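Local coordinates for protein annexin (Schistosoma mansoni, PDB 4MDU) that binds acidic phospholipid membranes in a calcium-dependent manner, aggregates liposomes, and may lend structural integrity to the worm's tegument, at residues E8-H17 and T137-V146; I30-D41 and I62-E70. All coordinates share one frame; numbering follows the deposited sequence.

Contact 1: E8-H17 and T137-V146. Unlike the reference sequence in segment 8-17: Glu-8 (reference Gly).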
# COMPACT_ATOMS: atom_id res chain seq x y z
N GLU B 8 21.91 23.07 4.13
CA GLU B 8 20.66 23.65 4.60
C GLU B 8 20.14 22.89 5.81
O GLU B 8 19.17 23.32 6.45
CB GLU B 8 19.61 23.67 3.48
CG GLU B 8 20.05 24.48 2.27
CD GLU B 8 20.49 25.91 2.64
OE1 GLU B 8 20.07 26.42 3.71
OE2 GLU B 8 21.25 26.51 1.86
N PHE B 9 20.80 21.79 6.14
CA PHE B 9 20.46 21.04 7.35
C PHE B 9 21.31 21.47 8.54
O PHE B 9 20.94 21.23 9.70
CB PHE B 9 20.61 19.53 7.12
CG PHE B 9 19.34 18.85 6.71
CD1 PHE B 9 18.25 19.59 6.28
CD2 PHE B 9 19.22 17.47 6.76
CE1 PHE B 9 17.07 18.98 5.90
CE2 PHE B 9 18.04 16.84 6.39
CZ PHE B 9 16.96 17.61 5.95
N GLY B 10 22.46 22.08 8.28
CA GLY B 10 23.40 22.38 9.34
C GLY B 10 24.26 21.18 9.72
O GLY B 10 24.06 20.08 9.21
N ILE B 11 25.19 21.39 10.64
CA ILE B 11 26.19 20.38 10.99
C ILE B 11 25.60 19.00 11.22
O ILE B 11 26.25 17.98 10.93
CB ILE B 11 27.02 20.78 12.23
CG1 ILE B 11 27.82 22.06 11.96
CG2 ILE B 11 27.98 19.66 12.59
CD1 ILE B 11 27.00 23.33 12.06
N THR B 12 24.38 18.95 11.73
CA THR B 12 23.74 17.66 11.99
C THR B 12 22.26 17.64 11.61
O THR B 12 21.66 18.67 11.32
CB THR B 12 23.83 17.27 13.47
OG1 THR B 12 23.02 18.15 14.26
CG2 THR B 12 25.27 17.33 13.95
N ARG B 13 21.70 16.44 11.60
CA ARG B 13 20.26 16.28 11.60
C ARG B 13 19.81 16.81 12.94
O ARG B 13 20.60 16.89 13.88
CB ARG B 13 19.89 14.80 11.47
CG ARG B 13 20.26 14.16 10.14
CD ARG B 13 19.43 14.73 9.01
NE ARG B 13 18.00 14.70 9.34
CZ ARG B 13 17.12 13.86 8.81
NH1 ARG B 13 17.51 12.95 7.91
NH2 ARG B 13 15.84 13.91 9.17
N SER B 14 18.54 17.16 13.05
CA SER B 14 18.07 17.80 14.27
C SER B 14 18.19 16.85 15.47
O SER B 14 17.89 15.67 15.34
CB SER B 14 16.62 18.25 14.09
OG SER B 14 15.91 18.03 15.30
N LEU B 15 18.59 17.38 16.63
CA LEU B 15 18.78 16.56 17.83
C LEU B 15 17.50 15.89 18.31
O LEU B 15 17.54 14.94 19.10
CB LEU B 15 19.37 17.38 18.98
CG LEU B 15 20.74 16.89 19.45
CD1 LEU B 15 21.76 17.16 18.36
CD2 LEU B 15 21.12 17.59 20.75
N ILE B 16 16.37 16.37 17.82
CA ILE B 16 15.11 15.77 18.21
C ILE B 16 15.03 14.28 17.82
O ILE B 16 14.29 13.51 18.44
CB ILE B 16 13.94 16.55 17.61
CG1 ILE B 16 12.67 16.28 18.41
CG2 ILE B 16 13.77 16.18 16.14
CD1 ILE B 16 11.73 17.45 18.43
N HIS B 17 15.82 13.86 16.82
CA HIS B 17 15.88 12.44 16.42
C HIS B 17 16.89 11.61 17.22
O HIS B 17 17.00 10.40 17.04
CB HIS B 17 16.26 12.28 14.94
CG HIS B 17 15.41 13.08 14.00
ND1 HIS B 17 14.12 12.72 13.67
CD2 HIS B 17 15.68 14.21 13.29
CE1 HIS B 17 13.63 13.60 12.81
NE2 HIS B 17 14.55 14.51 12.57
N THR B 137 10.17 11.19 8.64
CA THR B 137 11.50 11.39 9.22
C THR B 137 11.99 12.84 9.28
O THR B 137 13.14 13.09 9.65
CB THR B 137 12.56 10.56 8.47
OG1 THR B 137 12.73 11.12 7.15
CG2 THR B 137 12.12 9.11 8.35
N LEU B 138 11.14 13.80 8.93
CA LEU B 138 11.59 15.19 8.94
C LEU B 138 10.90 16.00 10.03
O LEU B 138 9.67 16.04 10.10
CB LEU B 138 11.33 15.86 7.59
CG LEU B 138 12.07 15.25 6.39
CD1 LEU B 138 11.53 15.81 5.08
CD2 LEU B 138 13.58 15.49 6.51
N TRP B 139 11.69 16.65 10.87
CA TRP B 139 11.08 17.61 11.79
C TRP B 139 10.98 19.00 11.14
O TRP B 139 11.38 19.19 9.98
CB TRP B 139 11.78 17.64 13.15
CG TRP B 139 10.77 17.76 14.25
CD1 TRP B 139 10.50 18.88 15.01
CD2 TRP B 139 9.85 16.75 14.69
NE1 TRP B 139 9.49 18.61 15.90
CE2 TRP B 139 9.07 17.31 15.72
CE3 TRP B 139 9.63 15.41 14.33
CZ2 TRP B 139 8.08 16.58 16.39
CZ3 TRP B 139 8.64 14.69 15.00
CH2 TRP B 139 7.88 15.28 16.01
N ASN B 140 10.44 19.96 11.88
CA ASN B 140 10.03 21.23 11.30
C ASN B 140 11.05 21.93 10.40
O ASN B 140 10.76 22.27 9.25
CB ASN B 140 9.52 22.18 12.40
CG ASN B 140 8.23 21.69 13.03
OD1 ASN B 140 7.48 20.92 12.41
ND2 ASN B 140 7.97 22.12 14.27
N ASP B 141 12.24 22.16 10.94
CA ASP B 141 13.28 22.87 10.21
C ASP B 141 13.82 22.08 9.02
O ASP B 141 14.15 22.65 7.98
CB ASP B 141 14.42 23.22 11.17
CG ASP B 141 14.01 24.31 12.15
OD1 ASP B 141 13.18 25.14 11.75
OD2 ASP B 141 14.50 24.34 13.29
N GLU B 142 13.89 20.76 9.17
CA GLU B 142 14.34 19.89 8.09
C GLU B 142 13.33 19.95 6.97
O GLU B 142 13.69 20.07 5.80
CB GLU B 142 14.52 18.47 8.62
CG GLU B 142 15.59 18.44 9.71
CD GLU B 142 15.63 17.14 10.52
OE1 GLU B 142 14.56 16.53 10.72
OE2 GLU B 142 16.73 16.75 10.96
N MET B 143 12.06 19.90 7.34
CA MET B 143 10.97 19.90 6.38
C MET B 143 11.00 21.16 5.53
O MET B 143 10.82 21.10 4.30
CB MET B 143 9.62 19.78 7.12
CG MET B 143 8.42 19.73 6.21
SD MET B 143 8.21 18.16 5.35
CE MET B 143 7.70 18.75 3.75
N LYS B 144 11.25 22.30 6.18
CA LYS B 144 11.31 23.60 5.50
C LYS B 144 12.51 23.64 4.57
O LYS B 144 12.43 24.17 3.46
CB LYS B 144 11.37 24.78 6.49
CG LYS B 144 10.12 24.94 7.36
CD LYS B 144 10.29 26.03 8.41
CE LYS B 144 9.10 26.10 9.36
NZ LYS B 144 9.17 27.31 10.26
N ALA B 145 13.64 23.09 5.02
CA ALA B 145 14.81 22.97 4.15
C ALA B 145 14.51 22.09 2.93
O ALA B 145 14.99 22.37 1.83
CB ALA B 145 16.01 22.43 4.91
N VAL B 146 13.72 21.04 3.12
CA VAL B 146 13.37 20.19 1.99
C VAL B 146 12.40 20.91 1.06
O VAL B 146 12.52 20.84 -0.17
CB VAL B 146 12.76 18.84 2.42
CG1 VAL B 146 12.28 18.08 1.20
CG2 VAL B 146 13.78 18.01 3.20
O HOH W 1 15.47 11.55 6.82
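Phe-9 lies across the aliphatic part of Glu-142, whose CG sits over one face of the ring, 4.2 Å from its centroid, while small Ala-145 meets the ring edge with CB and lets the loop come close. Beyond CG the glutamate runs extended (chi2 167°) and carries its buried carboxylate into a nest of donors. Glu-142 OE1 takes His-17 NE2 at 2.7 Å on its syn lone pair, ring and carboxylate being nearly coplanar, and the backbone N of Trp-139 on its anti lone pair. That second bond ties Glu-142 to the N-cap residue of its own helix, 140-156 in the second annexin repeat, to which the N-terminal loop is fastened. Glu-142 OE2 is gripped from opposite faces of its plane: Arg-13 NE completes a salt bridge at 2.9 Å, and Ser-14 N forms an almost straight bond of 2.8 Å. Two bends fold the arginine chain toward Thr-137, where NH2 makes a weak bond to the carbonyl O and NH1 reaches OG1, itself bonded to Ile-134 O, through a water. Ile-16 CD1 rests 3.8 Å from the centroid of the five-membered ring of Trp-139, whose NE1 bonds to Asp-191 O.

Contact 2: I30-D41 and I62-E70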
# COMPACT_ATOMS: atom_id res chain seq x y z
N ILE B 30 27.81 6.54 11.21
CA ILE B 30 28.71 7.63 10.83
C ILE B 30 28.61 8.83 11.77
O ILE B 30 27.55 9.42 11.92
CB ILE B 30 28.54 8.10 9.35
CG1 ILE B 30 28.81 6.94 8.37
CG2 ILE B 30 29.49 9.29 9.05
CD1 ILE B 30 28.30 7.20 6.89
N LYS B 31 29.74 9.16 12.39
CA LYS B 31 29.81 10.26 13.34
C LYS B 31 30.77 11.30 12.77
O LYS B 31 31.72 10.93 12.08
CB LYS B 31 30.37 9.77 14.68
CG LYS B 31 29.42 8.92 15.52
CD LYS B 31 30.19 8.07 16.53
CE LYS B 31 30.09 8.61 17.95
NZ LYS B 31 28.76 8.35 18.57
N PRO B 32 30.55 12.58 13.09
CA PRO B 32 31.51 13.61 12.70
C PRO B 32 32.92 13.22 13.11
O PRO B 32 33.14 12.77 14.24
CB PRO B 32 31.04 14.85 13.48
CG PRO B 32 30.11 14.33 14.53
CD PRO B 32 29.46 13.13 13.91
N THR B 33 33.85 13.36 12.18
CA THR B 33 35.24 13.00 12.38
C THR B 33 35.98 14.15 13.05
O THR B 33 36.12 15.22 12.47
CB THR B 33 35.91 12.67 11.02
OG1 THR B 33 34.99 11.97 10.18
CG2 THR B 33 37.17 11.84 11.22
N THR B 34 36.43 13.94 14.28
CA THR B 34 37.05 15.02 15.05
C THR B 34 38.34 15.55 14.39
O THR B 34 38.70 16.72 14.53
CB THR B 34 37.18 14.64 16.56
OG1 THR B 34 38.47 15.01 17.08
CG2 THR B 34 36.94 13.14 16.76
N GLY B 35 39.02 14.70 13.62
CA GLY B 35 40.15 15.16 12.83
C GLY B 35 39.82 15.59 11.40
O GLY B 35 40.70 15.60 10.54
N PHE B 36 38.57 15.96 11.16
CA PHE B 36 38.08 16.21 9.80
C PHE B 36 38.79 17.33 9.04
O PHE B 36 38.78 18.49 9.45
CB PHE B 36 36.56 16.48 9.79
CG PHE B 36 36.03 16.88 8.44
CD1 PHE B 36 36.13 16.01 7.36
CD2 PHE B 36 35.44 18.12 8.24
CE1 PHE B 36 35.64 16.37 6.11
CE2 PHE B 36 34.94 18.48 7.01
CZ PHE B 36 35.05 17.61 5.94
N SER B 37 39.41 16.97 7.92
CA SER B 37 40.01 17.95 7.02
C SER B 37 39.33 17.92 5.65
O SER B 37 39.58 17.03 4.83
CB SER B 37 41.51 17.69 6.88
OG SER B 37 42.10 18.62 5.99
N ALA B 38 38.46 18.89 5.43
CA ALA B 38 37.79 19.02 4.15
C ALA B 38 38.80 19.05 3.02
O ALA B 38 38.67 18.31 2.05
CB ALA B 38 36.93 20.28 4.14
N SER B 39 39.83 19.88 3.14
CA SER B 39 40.81 20.00 2.07
C SER B 39 41.57 18.70 1.86
O SER B 39 41.81 18.30 0.72
CB SER B 39 41.77 21.15 2.32
OG SER B 39 42.23 21.13 3.65
N ALA B 40 41.97 18.05 2.95
CA ALA B 40 42.71 16.80 2.84
C ALA B 40 41.88 15.74 2.12
O ALA B 40 42.40 15.00 1.27
CB ALA B 40 43.14 16.30 4.20
N ASP B 41 40.60 15.66 2.45
CA ASP B 41 39.72 14.72 1.77
C ASP B 41 39.55 15.09 0.31
O ASP B 41 39.58 14.23 -0.58
CB ASP B 41 38.36 14.66 2.47
CG ASP B 41 38.41 13.80 3.71
OD1 ASP B 41 39.22 12.85 3.72
OD2 ASP B 41 37.64 14.07 4.65
N ILE B 62 35.97 7.39 1.65
CA ILE B 62 35.90 8.75 2.16
C ILE B 62 34.43 9.16 2.27
O ILE B 62 33.89 9.29 3.37
CB ILE B 62 36.65 9.73 1.24
CG1 ILE B 62 38.15 9.48 1.26
CG2 ILE B 62 36.39 11.17 1.64
CD1 ILE B 62 38.91 10.45 0.38
N LEU B 63 33.79 9.32 1.11
CA LEU B 63 32.44 9.85 1.01
C LEU B 63 31.40 9.06 1.79
O LEU B 63 30.53 9.65 2.43
CB LEU B 63 32.03 9.96 -0.46
CG LEU B 63 32.85 10.97 -1.28
CD1 LEU B 63 32.50 10.87 -2.76
CD2 LEU B 63 32.63 12.39 -0.75
N ALA B 64 31.50 7.73 1.77
CA ALA B 64 30.60 6.87 2.54
C ALA B 64 31.03 6.71 4.01
O ALA B 64 30.43 5.93 4.77
CB ALA B 64 30.45 5.51 1.87
N ARG B 65 32.08 7.42 4.41
CA ARG B 65 32.48 7.49 5.82
C ARG B 65 32.44 8.91 6.41
O ARG B 65 33.07 9.18 7.43
CB ARG B 65 33.86 6.88 6.03
CG ARG B 65 33.95 5.37 5.73
CD ARG B 65 32.87 4.56 6.47
NE ARG B 65 32.85 4.86 7.90
CZ ARG B 65 31.79 4.72 8.68
NH1 ARG B 65 30.64 4.26 8.19
NH2 ARG B 65 31.87 5.03 9.97
N ARG B 66 31.69 9.81 5.79
CA ARG B 66 31.54 11.19 6.29
C ARG B 66 30.06 11.56 6.42
O ARG B 66 29.23 11.03 5.69
CB ARG B 66 32.22 12.19 5.34
CG ARG B 66 33.70 11.91 5.04
CD ARG B 66 34.64 12.32 6.19
NE ARG B 66 36.04 12.17 5.79
CZ ARG B 66 36.75 11.05 5.95
NH1 ARG B 66 36.19 10.00 6.54
NH2 ARG B 66 38.01 10.99 5.52
N THR B 67 29.73 12.47 7.34
CA THR B 67 28.35 12.91 7.45
C THR B 67 28.05 13.82 6.27
O THR B 67 28.97 14.27 5.57
CB THR B 67 28.13 13.74 8.70
OG1 THR B 67 28.83 14.99 8.55
CG2 THR B 67 28.66 13.03 9.93
N ASN B 68 26.77 14.09 6.06
CA ASN B 68 26.33 15.03 5.04
C ASN B 68 27.05 16.39 5.15
O ASN B 68 27.57 16.91 4.17
CB ASN B 68 24.82 15.22 5.10
CG ASN B 68 24.33 16.29 4.13
OD1 ASN B 68 24.26 16.06 2.93
ND2 ASN B 68 23.96 17.45 4.67
N TYR B 69 27.09 16.95 6.35
CA TYR B 69 27.83 18.19 6.57
C TYR B 69 29.29 18.10 6.08
O TYR B 69 29.76 18.96 5.34
CB TYR B 69 27.76 18.64 8.03
CG TYR B 69 28.45 19.98 8.22
CD1 TYR B 69 27.76 21.18 8.03
CD2 TYR B 69 29.80 20.05 8.54
CE1 TYR B 69 28.39 22.40 8.17
CE2 TYR B 69 30.44 21.27 8.69
CZ TYR B 69 29.73 22.43 8.50
OH TYR B 69 30.38 23.64 8.66
N GLU B 70 30.00 17.05 6.48
CA GLU B 70 31.37 16.91 6.01
C GLU B 70 31.45 16.75 4.48
O GLU B 70 32.32 17.33 3.83
CB GLU B 70 32.06 15.76 6.72
CG GLU B 70 32.19 16.00 8.22
CD GLU B 70 32.52 14.73 8.99
OE1 GLU B 70 32.26 13.62 8.49
OE2 GLU B 70 33.04 14.86 10.12
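Glu-70 passes under the ring of Phe-36 with its methylene carbons, CG standing 3.7 Å from the centroid and almost exactly on the ring normal. This is the close-packed part of the contact: the aromatic face shields the aliphatic half of a buried glutamate, and the carboxylate is left to bind backbone. Glu-70 OE2 receives Thr-33 N on the syn lone pair at 2.7 Å, while OE1 accepts from Thr-67 N. Because Thr-67 OG1 accepts from Glu-70 N at 3.1 Å, the two residues form a capping box at the start of helix 68-82, and the glutamate serves cap and incoming chain. Beside it Arg-66 bends at chi2 (-77°) and presents its guanidinium side-on to Asp-41, NE to OD2 at 2.7 Å and NH2 to OD1 at 2.9 Å; Arg-44 is a second partner of OD1.

At the other end Ile-30 lays CG1 over one face of the Arg-65 guanidinium, which bonds to Thr-29 O and Val-357 O, and CG2 against the Arg-66 and Thr-67 backbone and the Thr-67 methyl. The solvent side is looser: exposed Pro-32 meets Thr-67 CG2 with its N, at 3.7 Å, and its CD, and Thr-33 is poorly ordered, its hydroxyl bond to OE2 weak. The chain leading into helix 38-48 lies along the junction of helices 56-63 and 68-82, with helix 349-358 touching Ile-30 and Ala-64.

Contact 1 is buried near the middle of the molecule, whereas contact 2 is only partly buried and lies farther out, their centres about 19 Å apart. Along the chain, contact 2 is nested within the loop that contact 1 closes. Each pairs N-terminal chain with a helix start, but contact 1 spans a long sequence separation to reach the second repeat, while contact 2 joins neighbouring parts of the first. Both turn on a buried glutamate with an aromatic ring over its methylenes. In contact 1 that same carboxylate also takes the arginine and a histidine; in contact 2 the arginine goes to a separate aspartate. The two meet where Ile-11 O packs 3.3 Å from Tyr-69 CB.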